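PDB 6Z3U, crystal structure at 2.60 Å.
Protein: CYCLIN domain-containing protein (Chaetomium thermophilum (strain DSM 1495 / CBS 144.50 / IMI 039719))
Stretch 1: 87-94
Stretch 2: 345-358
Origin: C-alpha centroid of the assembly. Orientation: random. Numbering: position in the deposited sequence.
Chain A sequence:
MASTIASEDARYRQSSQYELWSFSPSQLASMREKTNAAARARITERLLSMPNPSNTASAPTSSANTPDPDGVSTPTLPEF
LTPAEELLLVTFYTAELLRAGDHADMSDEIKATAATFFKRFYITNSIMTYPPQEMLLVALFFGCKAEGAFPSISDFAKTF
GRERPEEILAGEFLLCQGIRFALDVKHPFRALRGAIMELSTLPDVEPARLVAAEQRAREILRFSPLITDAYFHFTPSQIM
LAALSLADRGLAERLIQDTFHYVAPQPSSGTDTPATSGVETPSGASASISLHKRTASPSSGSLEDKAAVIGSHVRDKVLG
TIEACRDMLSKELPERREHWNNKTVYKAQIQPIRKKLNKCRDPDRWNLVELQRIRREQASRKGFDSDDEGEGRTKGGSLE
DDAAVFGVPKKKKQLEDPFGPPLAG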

ATOM      1  N   LEU A  87      -5.783 -17.928  22.312  1.00 56.81           N
ATOM      2  CA  LEU A  87      -4.784 -16.878  22.146  1.00 59.02           C
ATOM      3  C   LEU A  87      -3.369 -17.412  22.325  1.00 50.70           C
ATOM      4  O   LEU A  87      -2.422 -16.860  21.753  1.00 49.50           O
ATOM      5  N   LEU A  88      -3.204 -18.469  23.123  1.00 52.38           N
ATOM      6  CA  LEU A  88      -1.874 -19.029  23.344  1.00 57.25           C
ATOM      7  C   LEU A  88      -1.326 -19.664  22.071  1.00 54.30           C
ATOM      8  O   LEU A  88      -0.140 -19.514  21.758  1.00 60.51           O
ATOM      9  N   LEU A  89      -2.171 -20.375  21.323  1.00 52.79           N
ATOM     10  CA  LEU A  89      -1.705 -20.985  20.082  1.00 49.92           C
ATOM     11  C   LEU A  89      -1.393 -19.925  19.034  1.00 51.85           C
ATOM     12  O   LEU A  89      -0.457 -20.085  18.243  1.00 55.89           O
ATOM     13  N   VAL A  90      -2.166 -18.838  19.008  1.00 53.98           N
ATOM     14  CA  VAL A  90      -1.870 -17.751  18.079  1.00 48.19           C
ATOM     15  C   VAL A  90      -0.486 -17.182  18.359  1.00 58.12           C
ATOM     16  O   VAL A  90       0.291 -16.912  17.436  1.00 60.60           O
ATOM     17  N   THR A  91      -0.153 -17.000  19.639  1.00 51.90           N
ATOM     18  CA  THR A  91       1.163 -16.483  19.990  1.00 46.75           C
ATOM     19  C   THR A  91       2.257 -17.472  19.612  1.00 46.72           C
ATOM     20  O   THR A  91       3.316 -17.076  19.113  1.00 47.39           O
ATOM     21  N   PHE A  92       2.018 -18.764  19.841  1.00 47.58           N
ATOM     22  CA  PHE A  92       3.013 -19.774  19.498  1.00 55.72           C
ATOM     23  C   PHE A  92       3.265 -19.800  17.995  1.00 49.06           C
ATOM     24  O   PHE A  92       4.417 -19.840  17.547  1.00 54.60           O
ATOM     25  N   TYR A  93       2.196 -19.772  17.198  1.00 54.73           N
ATOM     26  CA  TYR A  93       2.341 -19.846  15.751  1.00 51.99           C
ATOM     27  C   TYR A  93       2.776 -18.522  15.137  1.00 53.31           C
ATOM     28  O   TYR A  93       3.322 -18.522  14.028  1.00 56.18           O
ATOM     29  N   THR A  94       2.548 -17.399  15.820  1.00 52.30           N
ATOM     30  CA  THR A  94       3.124 -16.138  15.360  1.00 49.58           C
ATOM     31  C   THR A  94       4.643 -16.159  15.486  1.00 54.91           C
ATOM     32  O   THR A  94       5.351 -15.602  14.639  1.00 46.87           O
ATOM     33  N   VAL A 345       8.910 -26.563  26.441  1.00 67.74           N
ATOM     34  CA  VAL A 345       7.748 -25.679  26.483  1.00 62.37           C
ATOM     35  C   VAL A 345       6.669 -26.186  25.539  1.00 58.58           C
ATOM     36  O   VAL A 345       5.474 -26.152  25.857  1.00 58.80           O
ATOM     37  N   TYR A 346       7.072 -26.665  24.363  1.00 57.65           N
ATOM     38  CA  TYR A 346       6.110 -27.195  23.406  1.00 56.92           C
ATOM     39  C   TYR A 346       5.383 -28.401  23.987  1.00 58.29           C
ATOM     40  O   TYR A 346       4.149 -28.425  24.067  1.00 58.39           O
ATOM     41  N   LYS A 347       6.142 -29.410  24.419  1.00 59.50           N
ATOM     42  CA  LYS A 347       5.537 -30.646  24.901  1.00 60.92           C
ATOM     43  C   LYS A 347       4.650 -30.407  26.114  1.00 61.97           C
ATOM     44  O   LYS A 347       3.645 -31.104  26.294  1.00 62.76           O
ATOM     45  N   ALA A 348       5.001 -29.437  26.958  1.00 63.76           N
ATOM     46  CA  ALA A 348       4.280 -29.224  28.206  1.00 63.42           C
ATOM     47  C   ALA A 348       3.107 -28.262  28.058  1.00 62.63           C
ATOM     48  O   ALA A 348       2.040 -28.501  28.632  1.00 63.56           O
ATOM     49  N   GLN A 349       3.274 -27.178  27.301  1.00 61.03           N
ATOM     50  CA  GLN A 349       2.260 -26.133  27.227  1.00 65.20           C
ATOM     51  C   GLN A 349       1.479 -26.118  25.925  1.00 58.97           C
ATOM     52  O   GLN A 349       0.292 -25.783  25.940  1.00 58.97           O
ATOM     53  N   ILE A 350       2.105 -26.470  24.806  1.00 57.93           N
ATOM     54  CA  ILE A 350       1.459 -26.355  23.501  1.00 59.82           C
ATOM     55  C   ILE A 350       0.802 -27.664  23.083  1.00 57.29           C
ATOM     56  O   ILE A 350      -0.355 -27.679  22.659  1.00 57.19           O
ATOM     57  N   GLN A 351       1.529 -28.777  23.179  1.00 55.21           N
ATOM     58  CA  GLN A 351       0.997 -30.044  22.682  1.00 55.72           C
ATOM     59  C   GLN A 351      -0.348 -30.396  23.302  1.00 57.59           C
ATOM     60  O   GLN A 351      -1.261 -30.794  22.556  1.00 63.53           O
ATOM     61  N   PRO A 352      -0.544 -30.304  24.620  1.00 60.27           N
ATOM     62  CA  PRO A 352      -1.886 -30.555  25.170  1.00 62.15           C
ATOM     63  C   PRO A 352      -2.980 -29.774  24.462  1.00 60.19           C
ATOM     64  O   PRO A 352      -4.076 -30.304  24.239  1.00 60.83           O
ATOM     65  N   ILE A 353      -2.709 -28.521  24.096  1.00 59.44           N
ATOM     66  CA  ILE A 353      -3.736 -27.694  23.474  1.00 58.58           C
ATOM     67  C   ILE A 353      -4.037 -28.192  22.067  1.00 58.69           C
ATOM     68  O   ILE A 353      -5.200 -28.275  21.658  1.00 69.66           O
ATOM     69  N   ARG A 354      -2.996 -28.537  21.304  1.00 54.32           N
ATOM     70  CA  ARG A 354      -3.213 -29.056  19.958  1.00 52.26           C
ATOM     71  C   ARG A 354      -4.050 -30.330  19.975  1.00 60.33           C
ATOM     72  O   ARG A 354      -4.842 -30.555  19.053  1.00 62.44           O
ATOM     73  N   LYS A 355      -3.902 -31.170  21.006  1.00 61.96           N
ATOM     74  CA  LYS A 355      -4.736 -32.366  21.083  1.00 57.58           C
ATOM     75  C   LYS A 355      -6.182 -32.016  21.419  1.00 59.22           C
ATOM     76  O   LYS A 355      -7.113 -32.635  20.891  1.00 62.31           O
ATOM     77  N   LYS A 356      -6.392 -31.034  22.298  1.00 61.20           N
ATOM     78  CA  LYS A 356      -7.755 -30.598  22.582  1.00 60.47           C
ATOM     79  C   LYS A 356      -8.395 -30.004  21.334  1.00 60.51           C
ATOM     80  O   LYS A 356      -9.596 -30.177  21.097  1.00 67.72           O
ATOM     81  N   LEU A 357      -7.598 -29.308  20.520  1.00 55.96           N
ATOM     82  CA  LEU A 357      -8.111 -28.712  19.292  1.00 58.09           C
ATOM     83  C   LEU A 357      -8.402 -29.765  18.230  1.00 56.82           C
ATOM     84  O   LEU A 357      -9.273 -29.561  17.376  1.00 55.45           O
ATOM     85  N   ASN A 358      -7.693 -30.896  18.271  1.00 56.56           N
ATOM     86  CA  ASN A 358      -7.816 -31.905  17.227  1.00 54.00           C
ATOM     87  C   ASN A 358      -9.145 -32.645  17.274  1.00 56.03           C
ATOM     88  O   ASN A 358      -9.504 -33.305  16.293  1.00 56.03           O
TER

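How do two helices more than 250 residues apart in sequence meet? Helix 87-94 and helix 345-358 run at 120° between their N-to-C directions, with axes 10.5 Å apart at closest approach. L89 and I350 mark the nearest backbone register, their CA atoms 7.1 Å apart. Together the two stretches bury 446 Å², most of it on aliphatic and aromatic side chains. L88 and F92, one turn apart, point toward the second helix, and I350, I353 and L357 point back toward the first.

What do the aliphatic side chains do in this contact? L89 gives up the most surface to its partner helix, 90 Å², although its CA-to-CB bond points sideways. Its rotamer, chi1 m and chi2 t, brings the end of the side chain nearer, and it settles as a knob into a hole formed by I350, I353, R354 and L357. Both methyls contact I353: L89 CD1 lies 3.7 Å and L89 CD2 4.1 Å from I353 CG2. L89 CD1 is also 3.9 Å from L357 CD2, while L89 CD2 is 4.0 Å from I350 CD1 and 4.3 Å from R354 CG. I353 is m at both chi angles, and L357 is t then p. I350, also m, m, extends its CD1 methyl into the space between L88 and F92, 3.4 Å from L88 CD2 and 3.6 Å from F92 CB. L88, with both chi angles t, packs its CD2 against this methyl.

How do the aromatic rings join this packing? F92 has chi1 t, and one face of its ring is covered by I350. The I350 CG2 methyl stands 4.0 Å from the centroid of the F92 ring, only 12° off the ring normal, which makes a CH-pi contact. Beside this methyl lies Y346, also t at chi1; its CA-to-CB bond points sideways, but its ring comes nearer. The F92 and Y346 rings meet obliquely, with centroids 5.6 Å apart and planes at 31°, and F92 CZ approaches Y346 CD1 to 3.5 Å. F92 thus touches both I350 and Y346.

Where do polar groups enter an otherwise greasy contact? Y93 and R354 both start sideways, and both bring their ends closer to the other helix. Y93, with chi1 m, places its hydroxyl near the plane of the arginine guanidinium, and R354 NE donates a hydrogen bond to Y93 OH at 3.0 Å, with an angle of 141° at the hydrogen. This is the only hydrogen bond across the two stretches, and Y93 OH is also hydrogen-bonded elsewhere in the structure. R354 reaches it with chi1 m, chi2 t and chi3 p; CG of the same side chain lines the L89 pocket, so the arginine serves both apolar and polar contacts. Within its own helix, R354 NH2 makes a weak hydrogen bond to Q351 OE1 at 3.3 Å.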

ATOM      1  CB  LEU A  87      -5.050 -15.752  23.146  1.00 54.11           C
ATOM      2  CG  LEU A  87      -4.162 -14.510  23.085  1.00 51.35           C
ATOM      3  CD1 LEU A  87      -4.133 -13.931  21.686  1.00 49.01           C
ATOM      4  CD2 LEU A  87      -4.658 -13.476  24.086  1.00 60.40           C
ATOM      5  CB  LEU A  88      -1.921 -20.049  24.483  1.00 55.31           C
ATOM      6  CG  LEU A  88      -0.645 -20.236  25.309  1.00 56.87           C
ATOM      7  CD1 LEU A  88      -0.919 -21.118  26.520  1.00 59.51           C
ATOM      8  CD2 LEU A  88       0.473 -20.829  24.474  1.00 57.07           C
ATOM      9  CB  LEU A  89      -2.745 -21.970  19.554  1.00 58.02           C
ATOM     10  CG  LEU A  89      -2.918 -23.280  20.328  1.00 60.02           C
ATOM     11  CD1 LEU A  89      -3.909 -24.190  19.614  1.00 60.17           C
ATOM     12  CD2 LEU A  89      -1.586 -23.990  20.515  1.00 54.38           C
ATOM     13  CB  VAL A  90      -2.955 -16.663  18.161  1.00 44.07           C
ATOM     14  CG1 VAL A  90      -2.540 -15.436  17.358  1.00 42.56           C
ATOM     15  CG2 VAL A  90      -4.278 -17.203  17.665  1.00 55.57           C
ATOM     16  CB  THR A  91       1.215 -16.168  21.485  1.00 48.99           C
ATOM     17  OG1 THR A  91       0.102 -15.334  21.835  1.00 51.04           O
ATOM     18  CG2 THR A  91       2.505 -15.450  21.844  1.00 52.28           C
ATOM     19  CB  PHE A  92       2.554 -21.146  20.000  1.00 49.27           C
ATOM     20  CG  PHE A  92       3.365 -22.293  19.465  1.00 49.97           C
ATOM     21  CD1 PHE A  92       4.610 -22.588  19.995  1.00 58.44           C
ATOM     22  CD2 PHE A  92       2.875 -23.087  18.442  1.00 60.08           C
ATOM     23  CE1 PHE A  92       5.357 -23.644  19.506  1.00 61.58           C
ATOM     24  CE2 PHE A  92       3.617 -24.145  17.950  1.00 59.29           C
ATOM     25  CZ  PHE A  92       4.859 -24.425  18.483  1.00 60.35           C
ATOM     26  CB  TYR A  93       1.029 -20.317  15.118  1.00 47.24           C
ATOM     27  CG  TYR A  93       0.793 -21.802  15.294  1.00 44.44           C
ATOM     28  CD1 TYR A  93       1.601 -22.731  14.651  1.00 53.30           C
ATOM     29  CD2 TYR A  93      -0.229 -22.276  16.108  1.00 47.81           C
ATOM     30  CE1 TYR A  93       1.398 -24.090  14.813  1.00 55.97           C
ATOM     31  CE2 TYR A  93      -0.441 -23.636  16.274  1.00 45.23           C
ATOM     32  CZ  TYR A  93       0.377 -24.537  15.623  1.00 45.19           C
ATOM     33  OH  TYR A  93       0.179 -25.891  15.775  1.00 46.59           O
ATOM     34  CB  THR A  94       2.539 -14.965  16.150  1.00 50.18           C
ATOM     35  OG1 THR A  94       1.109 -14.994  16.070  1.00 53.53           O
ATOM     36  CG2 THR A  94       3.043 -13.639  15.595  1.00 50.83           C
ATOM     37  CB  VAL A 345       8.163 -24.236  26.144  1.00 58.55           C
ATOM     38  CG1 VAL A 345       6.937 -23.349  26.005  1.00 57.75           C
ATOM     39  CG2 VAL A 345       9.102 -23.691  27.205  1.00 67.10           C
ATOM     40  CB  TYR A 346       6.830 -27.566  22.106  1.00 64.30           C
ATOM     41  CG  TYR A 346       5.934 -28.195  21.063  1.00 64.22           C
ATOM     42  CD1 TYR A 346       5.044 -27.424  20.327  1.00 54.31           C
ATOM     43  CD2 TYR A 346       5.980 -29.560  20.815  1.00 56.40           C
ATOM     44  CE1 TYR A 346       4.224 -27.996  19.375  1.00 54.93           C
ATOM     45  CE2 TYR A 346       5.165 -30.142  19.865  1.00 56.18           C
ATOM     46  CZ  TYR A 346       4.289 -29.355  19.148  1.00 62.72           C
ATOM     47  OH  TYR A 346       3.473 -29.928  18.198  1.00 63.86           O
ATOM     48  CB  LYS A 347       6.633 -31.659  25.231  1.00 62.14           C
ATOM     49  CG  LYS A 347       6.125 -33.049  25.568  1.00 63.67           C
ATOM     50  CD  LYS A 347       7.193 -33.863  26.275  1.00 65.28           C
ATOM     51  CE  LYS A 347       6.802 -35.326  26.374  1.00 66.68           C
ATOM     52  NZ  LYS A 347       7.906 -36.145  26.939  1.00 68.15           N
ATOM     53  CB  ALA A 348       5.239 -28.698  29.277  1.00 64.40           C
ATOM     54  CB  GLN A 349       2.903 -24.752  27.415  1.00 68.83           C
ATOM     55  CG  GLN A 349       3.534 -24.531  28.778  1.00 61.41           C
ATOM     56  CD  GLN A 349       3.998 -23.099  28.975  1.00 66.07           C
ATOM     57  OE1 GLN A 349       5.154 -22.851  29.318  1.00 75.37           O
ATOM     58  NE2 GLN A 349       3.093 -22.147  28.764  1.00 60.41           N
ATOM     59  CB  ILE A 350       2.485 -25.882  22.447  1.00 64.39           C
ATOM     60  CG1 ILE A 350       2.899 -24.429  22.707  1.00 60.00           C
ATOM     61  CG2 ILE A 350       1.924 -26.044  21.035  1.00 56.79           C
ATOM     62  CD1 ILE A 350       1.762 -23.426  22.620  1.00 58.85           C
ATOM     63  CB  GLN A 351       2.026 -31.157  22.906  1.00 59.36           C
ATOM     64  CG  GLN A 351       1.606 -32.492  22.321  1.00 60.01           C
ATOM     65  CD  GLN A 351       1.314 -32.402  20.834  1.00 69.84           C
ATOM     66  OE1 GLN A 351       2.122 -31.887  20.060  1.00 60.81           O
ATOM     67  NE2 GLN A 351       0.145 -32.888  20.431  1.00 69.84           N
ATOM     68  CB  PRO A 352      -1.755 -30.127  26.638  1.00 65.04           C
ATOM     69  CG  PRO A 352      -0.286 -30.073  26.934  1.00 65.31           C
ATOM     70  CD  PRO A 352       0.491 -30.282  25.667  1.00 62.39           C
ATOM     71  CB  ILE A 353      -3.305 -26.216  23.466  1.00 58.60           C
ATOM     72  CG1 ILE A 353      -2.746 -25.798  24.830  1.00 67.43           C
ATOM     73  CG2 ILE A 353      -4.480 -25.324  23.090  1.00 62.70           C
ATOM     74  CD1 ILE A 353      -3.657 -26.105  26.002  1.00 76.45           C
ATOM     75  CB  ARG A 354      -1.867 -29.298  19.269  1.00 51.21           C
ATOM     76  CG  ARG A 354      -0.970 -28.064  19.261  1.00 49.18           C
ATOM     77  CD  ARG A 354       0.333 -28.258  18.487  1.00 51.88           C
ATOM     78  NE  ARG A 354       0.119 -28.575  17.075  1.00 54.06           N
ATOM     79  CZ  ARG A 354       0.385 -29.750  16.506  1.00 52.61           C
ATOM     80  NH1 ARG A 354       0.148 -29.920  15.212  1.00 52.54           N
ATOM     81  NH2 ARG A 354       0.902 -30.750  17.212  1.00 62.07           N
ATOM     82  CB  LYS A 355      -4.194 -33.355  22.115  1.00 60.28           C
ATOM     83  CG  LYS A 355      -4.647 -34.785  21.825  1.00 72.27           C
ATOM     84  CD  LYS A 355      -4.330 -35.764  22.947  1.00 73.04           C
ATOM     85  CE  LYS A 355      -2.901 -36.264  22.894  1.00 74.54           C
ATOM     86  NZ  LYS A 355      -2.624 -37.193  24.025  1.00 81.10           N
ATOM     87  CB  LYS A 356      -7.756 -29.594  23.737  1.00 62.05           C
ATOM     88  CG  LYS A 356      -9.145 -29.244  24.255  1.00 66.36           C
ATOM     89  CD  LYS A 356      -9.107 -28.133  25.302  1.00 71.25           C
ATOM     90  CE  LYS A 356      -8.561 -28.625  26.635  1.00 69.53           C
ATOM     91  NZ  LYS A 356      -8.779 -27.629  27.725  1.00 69.70           N
ATOM     92  CB  LEU A 357      -7.102 -27.692  18.763  1.00 56.73           C
ATOM     93  CG  LEU A 357      -7.434 -26.952  17.467  1.00 65.17           C
ATOM     94  CD1 LEU A 357      -8.710 -26.142  17.613  1.00 69.59           C
ATOM     95  CD2 LEU A 357      -6.273 -26.057  17.062  1.00 50.53           C
ATOM     96  CB  ASN A 358      -6.660 -32.902  17.344  1.00 54.21           C
ATOM     97  CG  ASN A 358      -6.627 -33.899  16.204  1.00 54.06           C
ATOM     98  OD1 ASN A 358      -6.519 -33.525  15.037  1.00 58.33           O
ATOM     99  ND2 ASN A 358      -6.700 -35.180  16.538  1.00 69.77           N
TER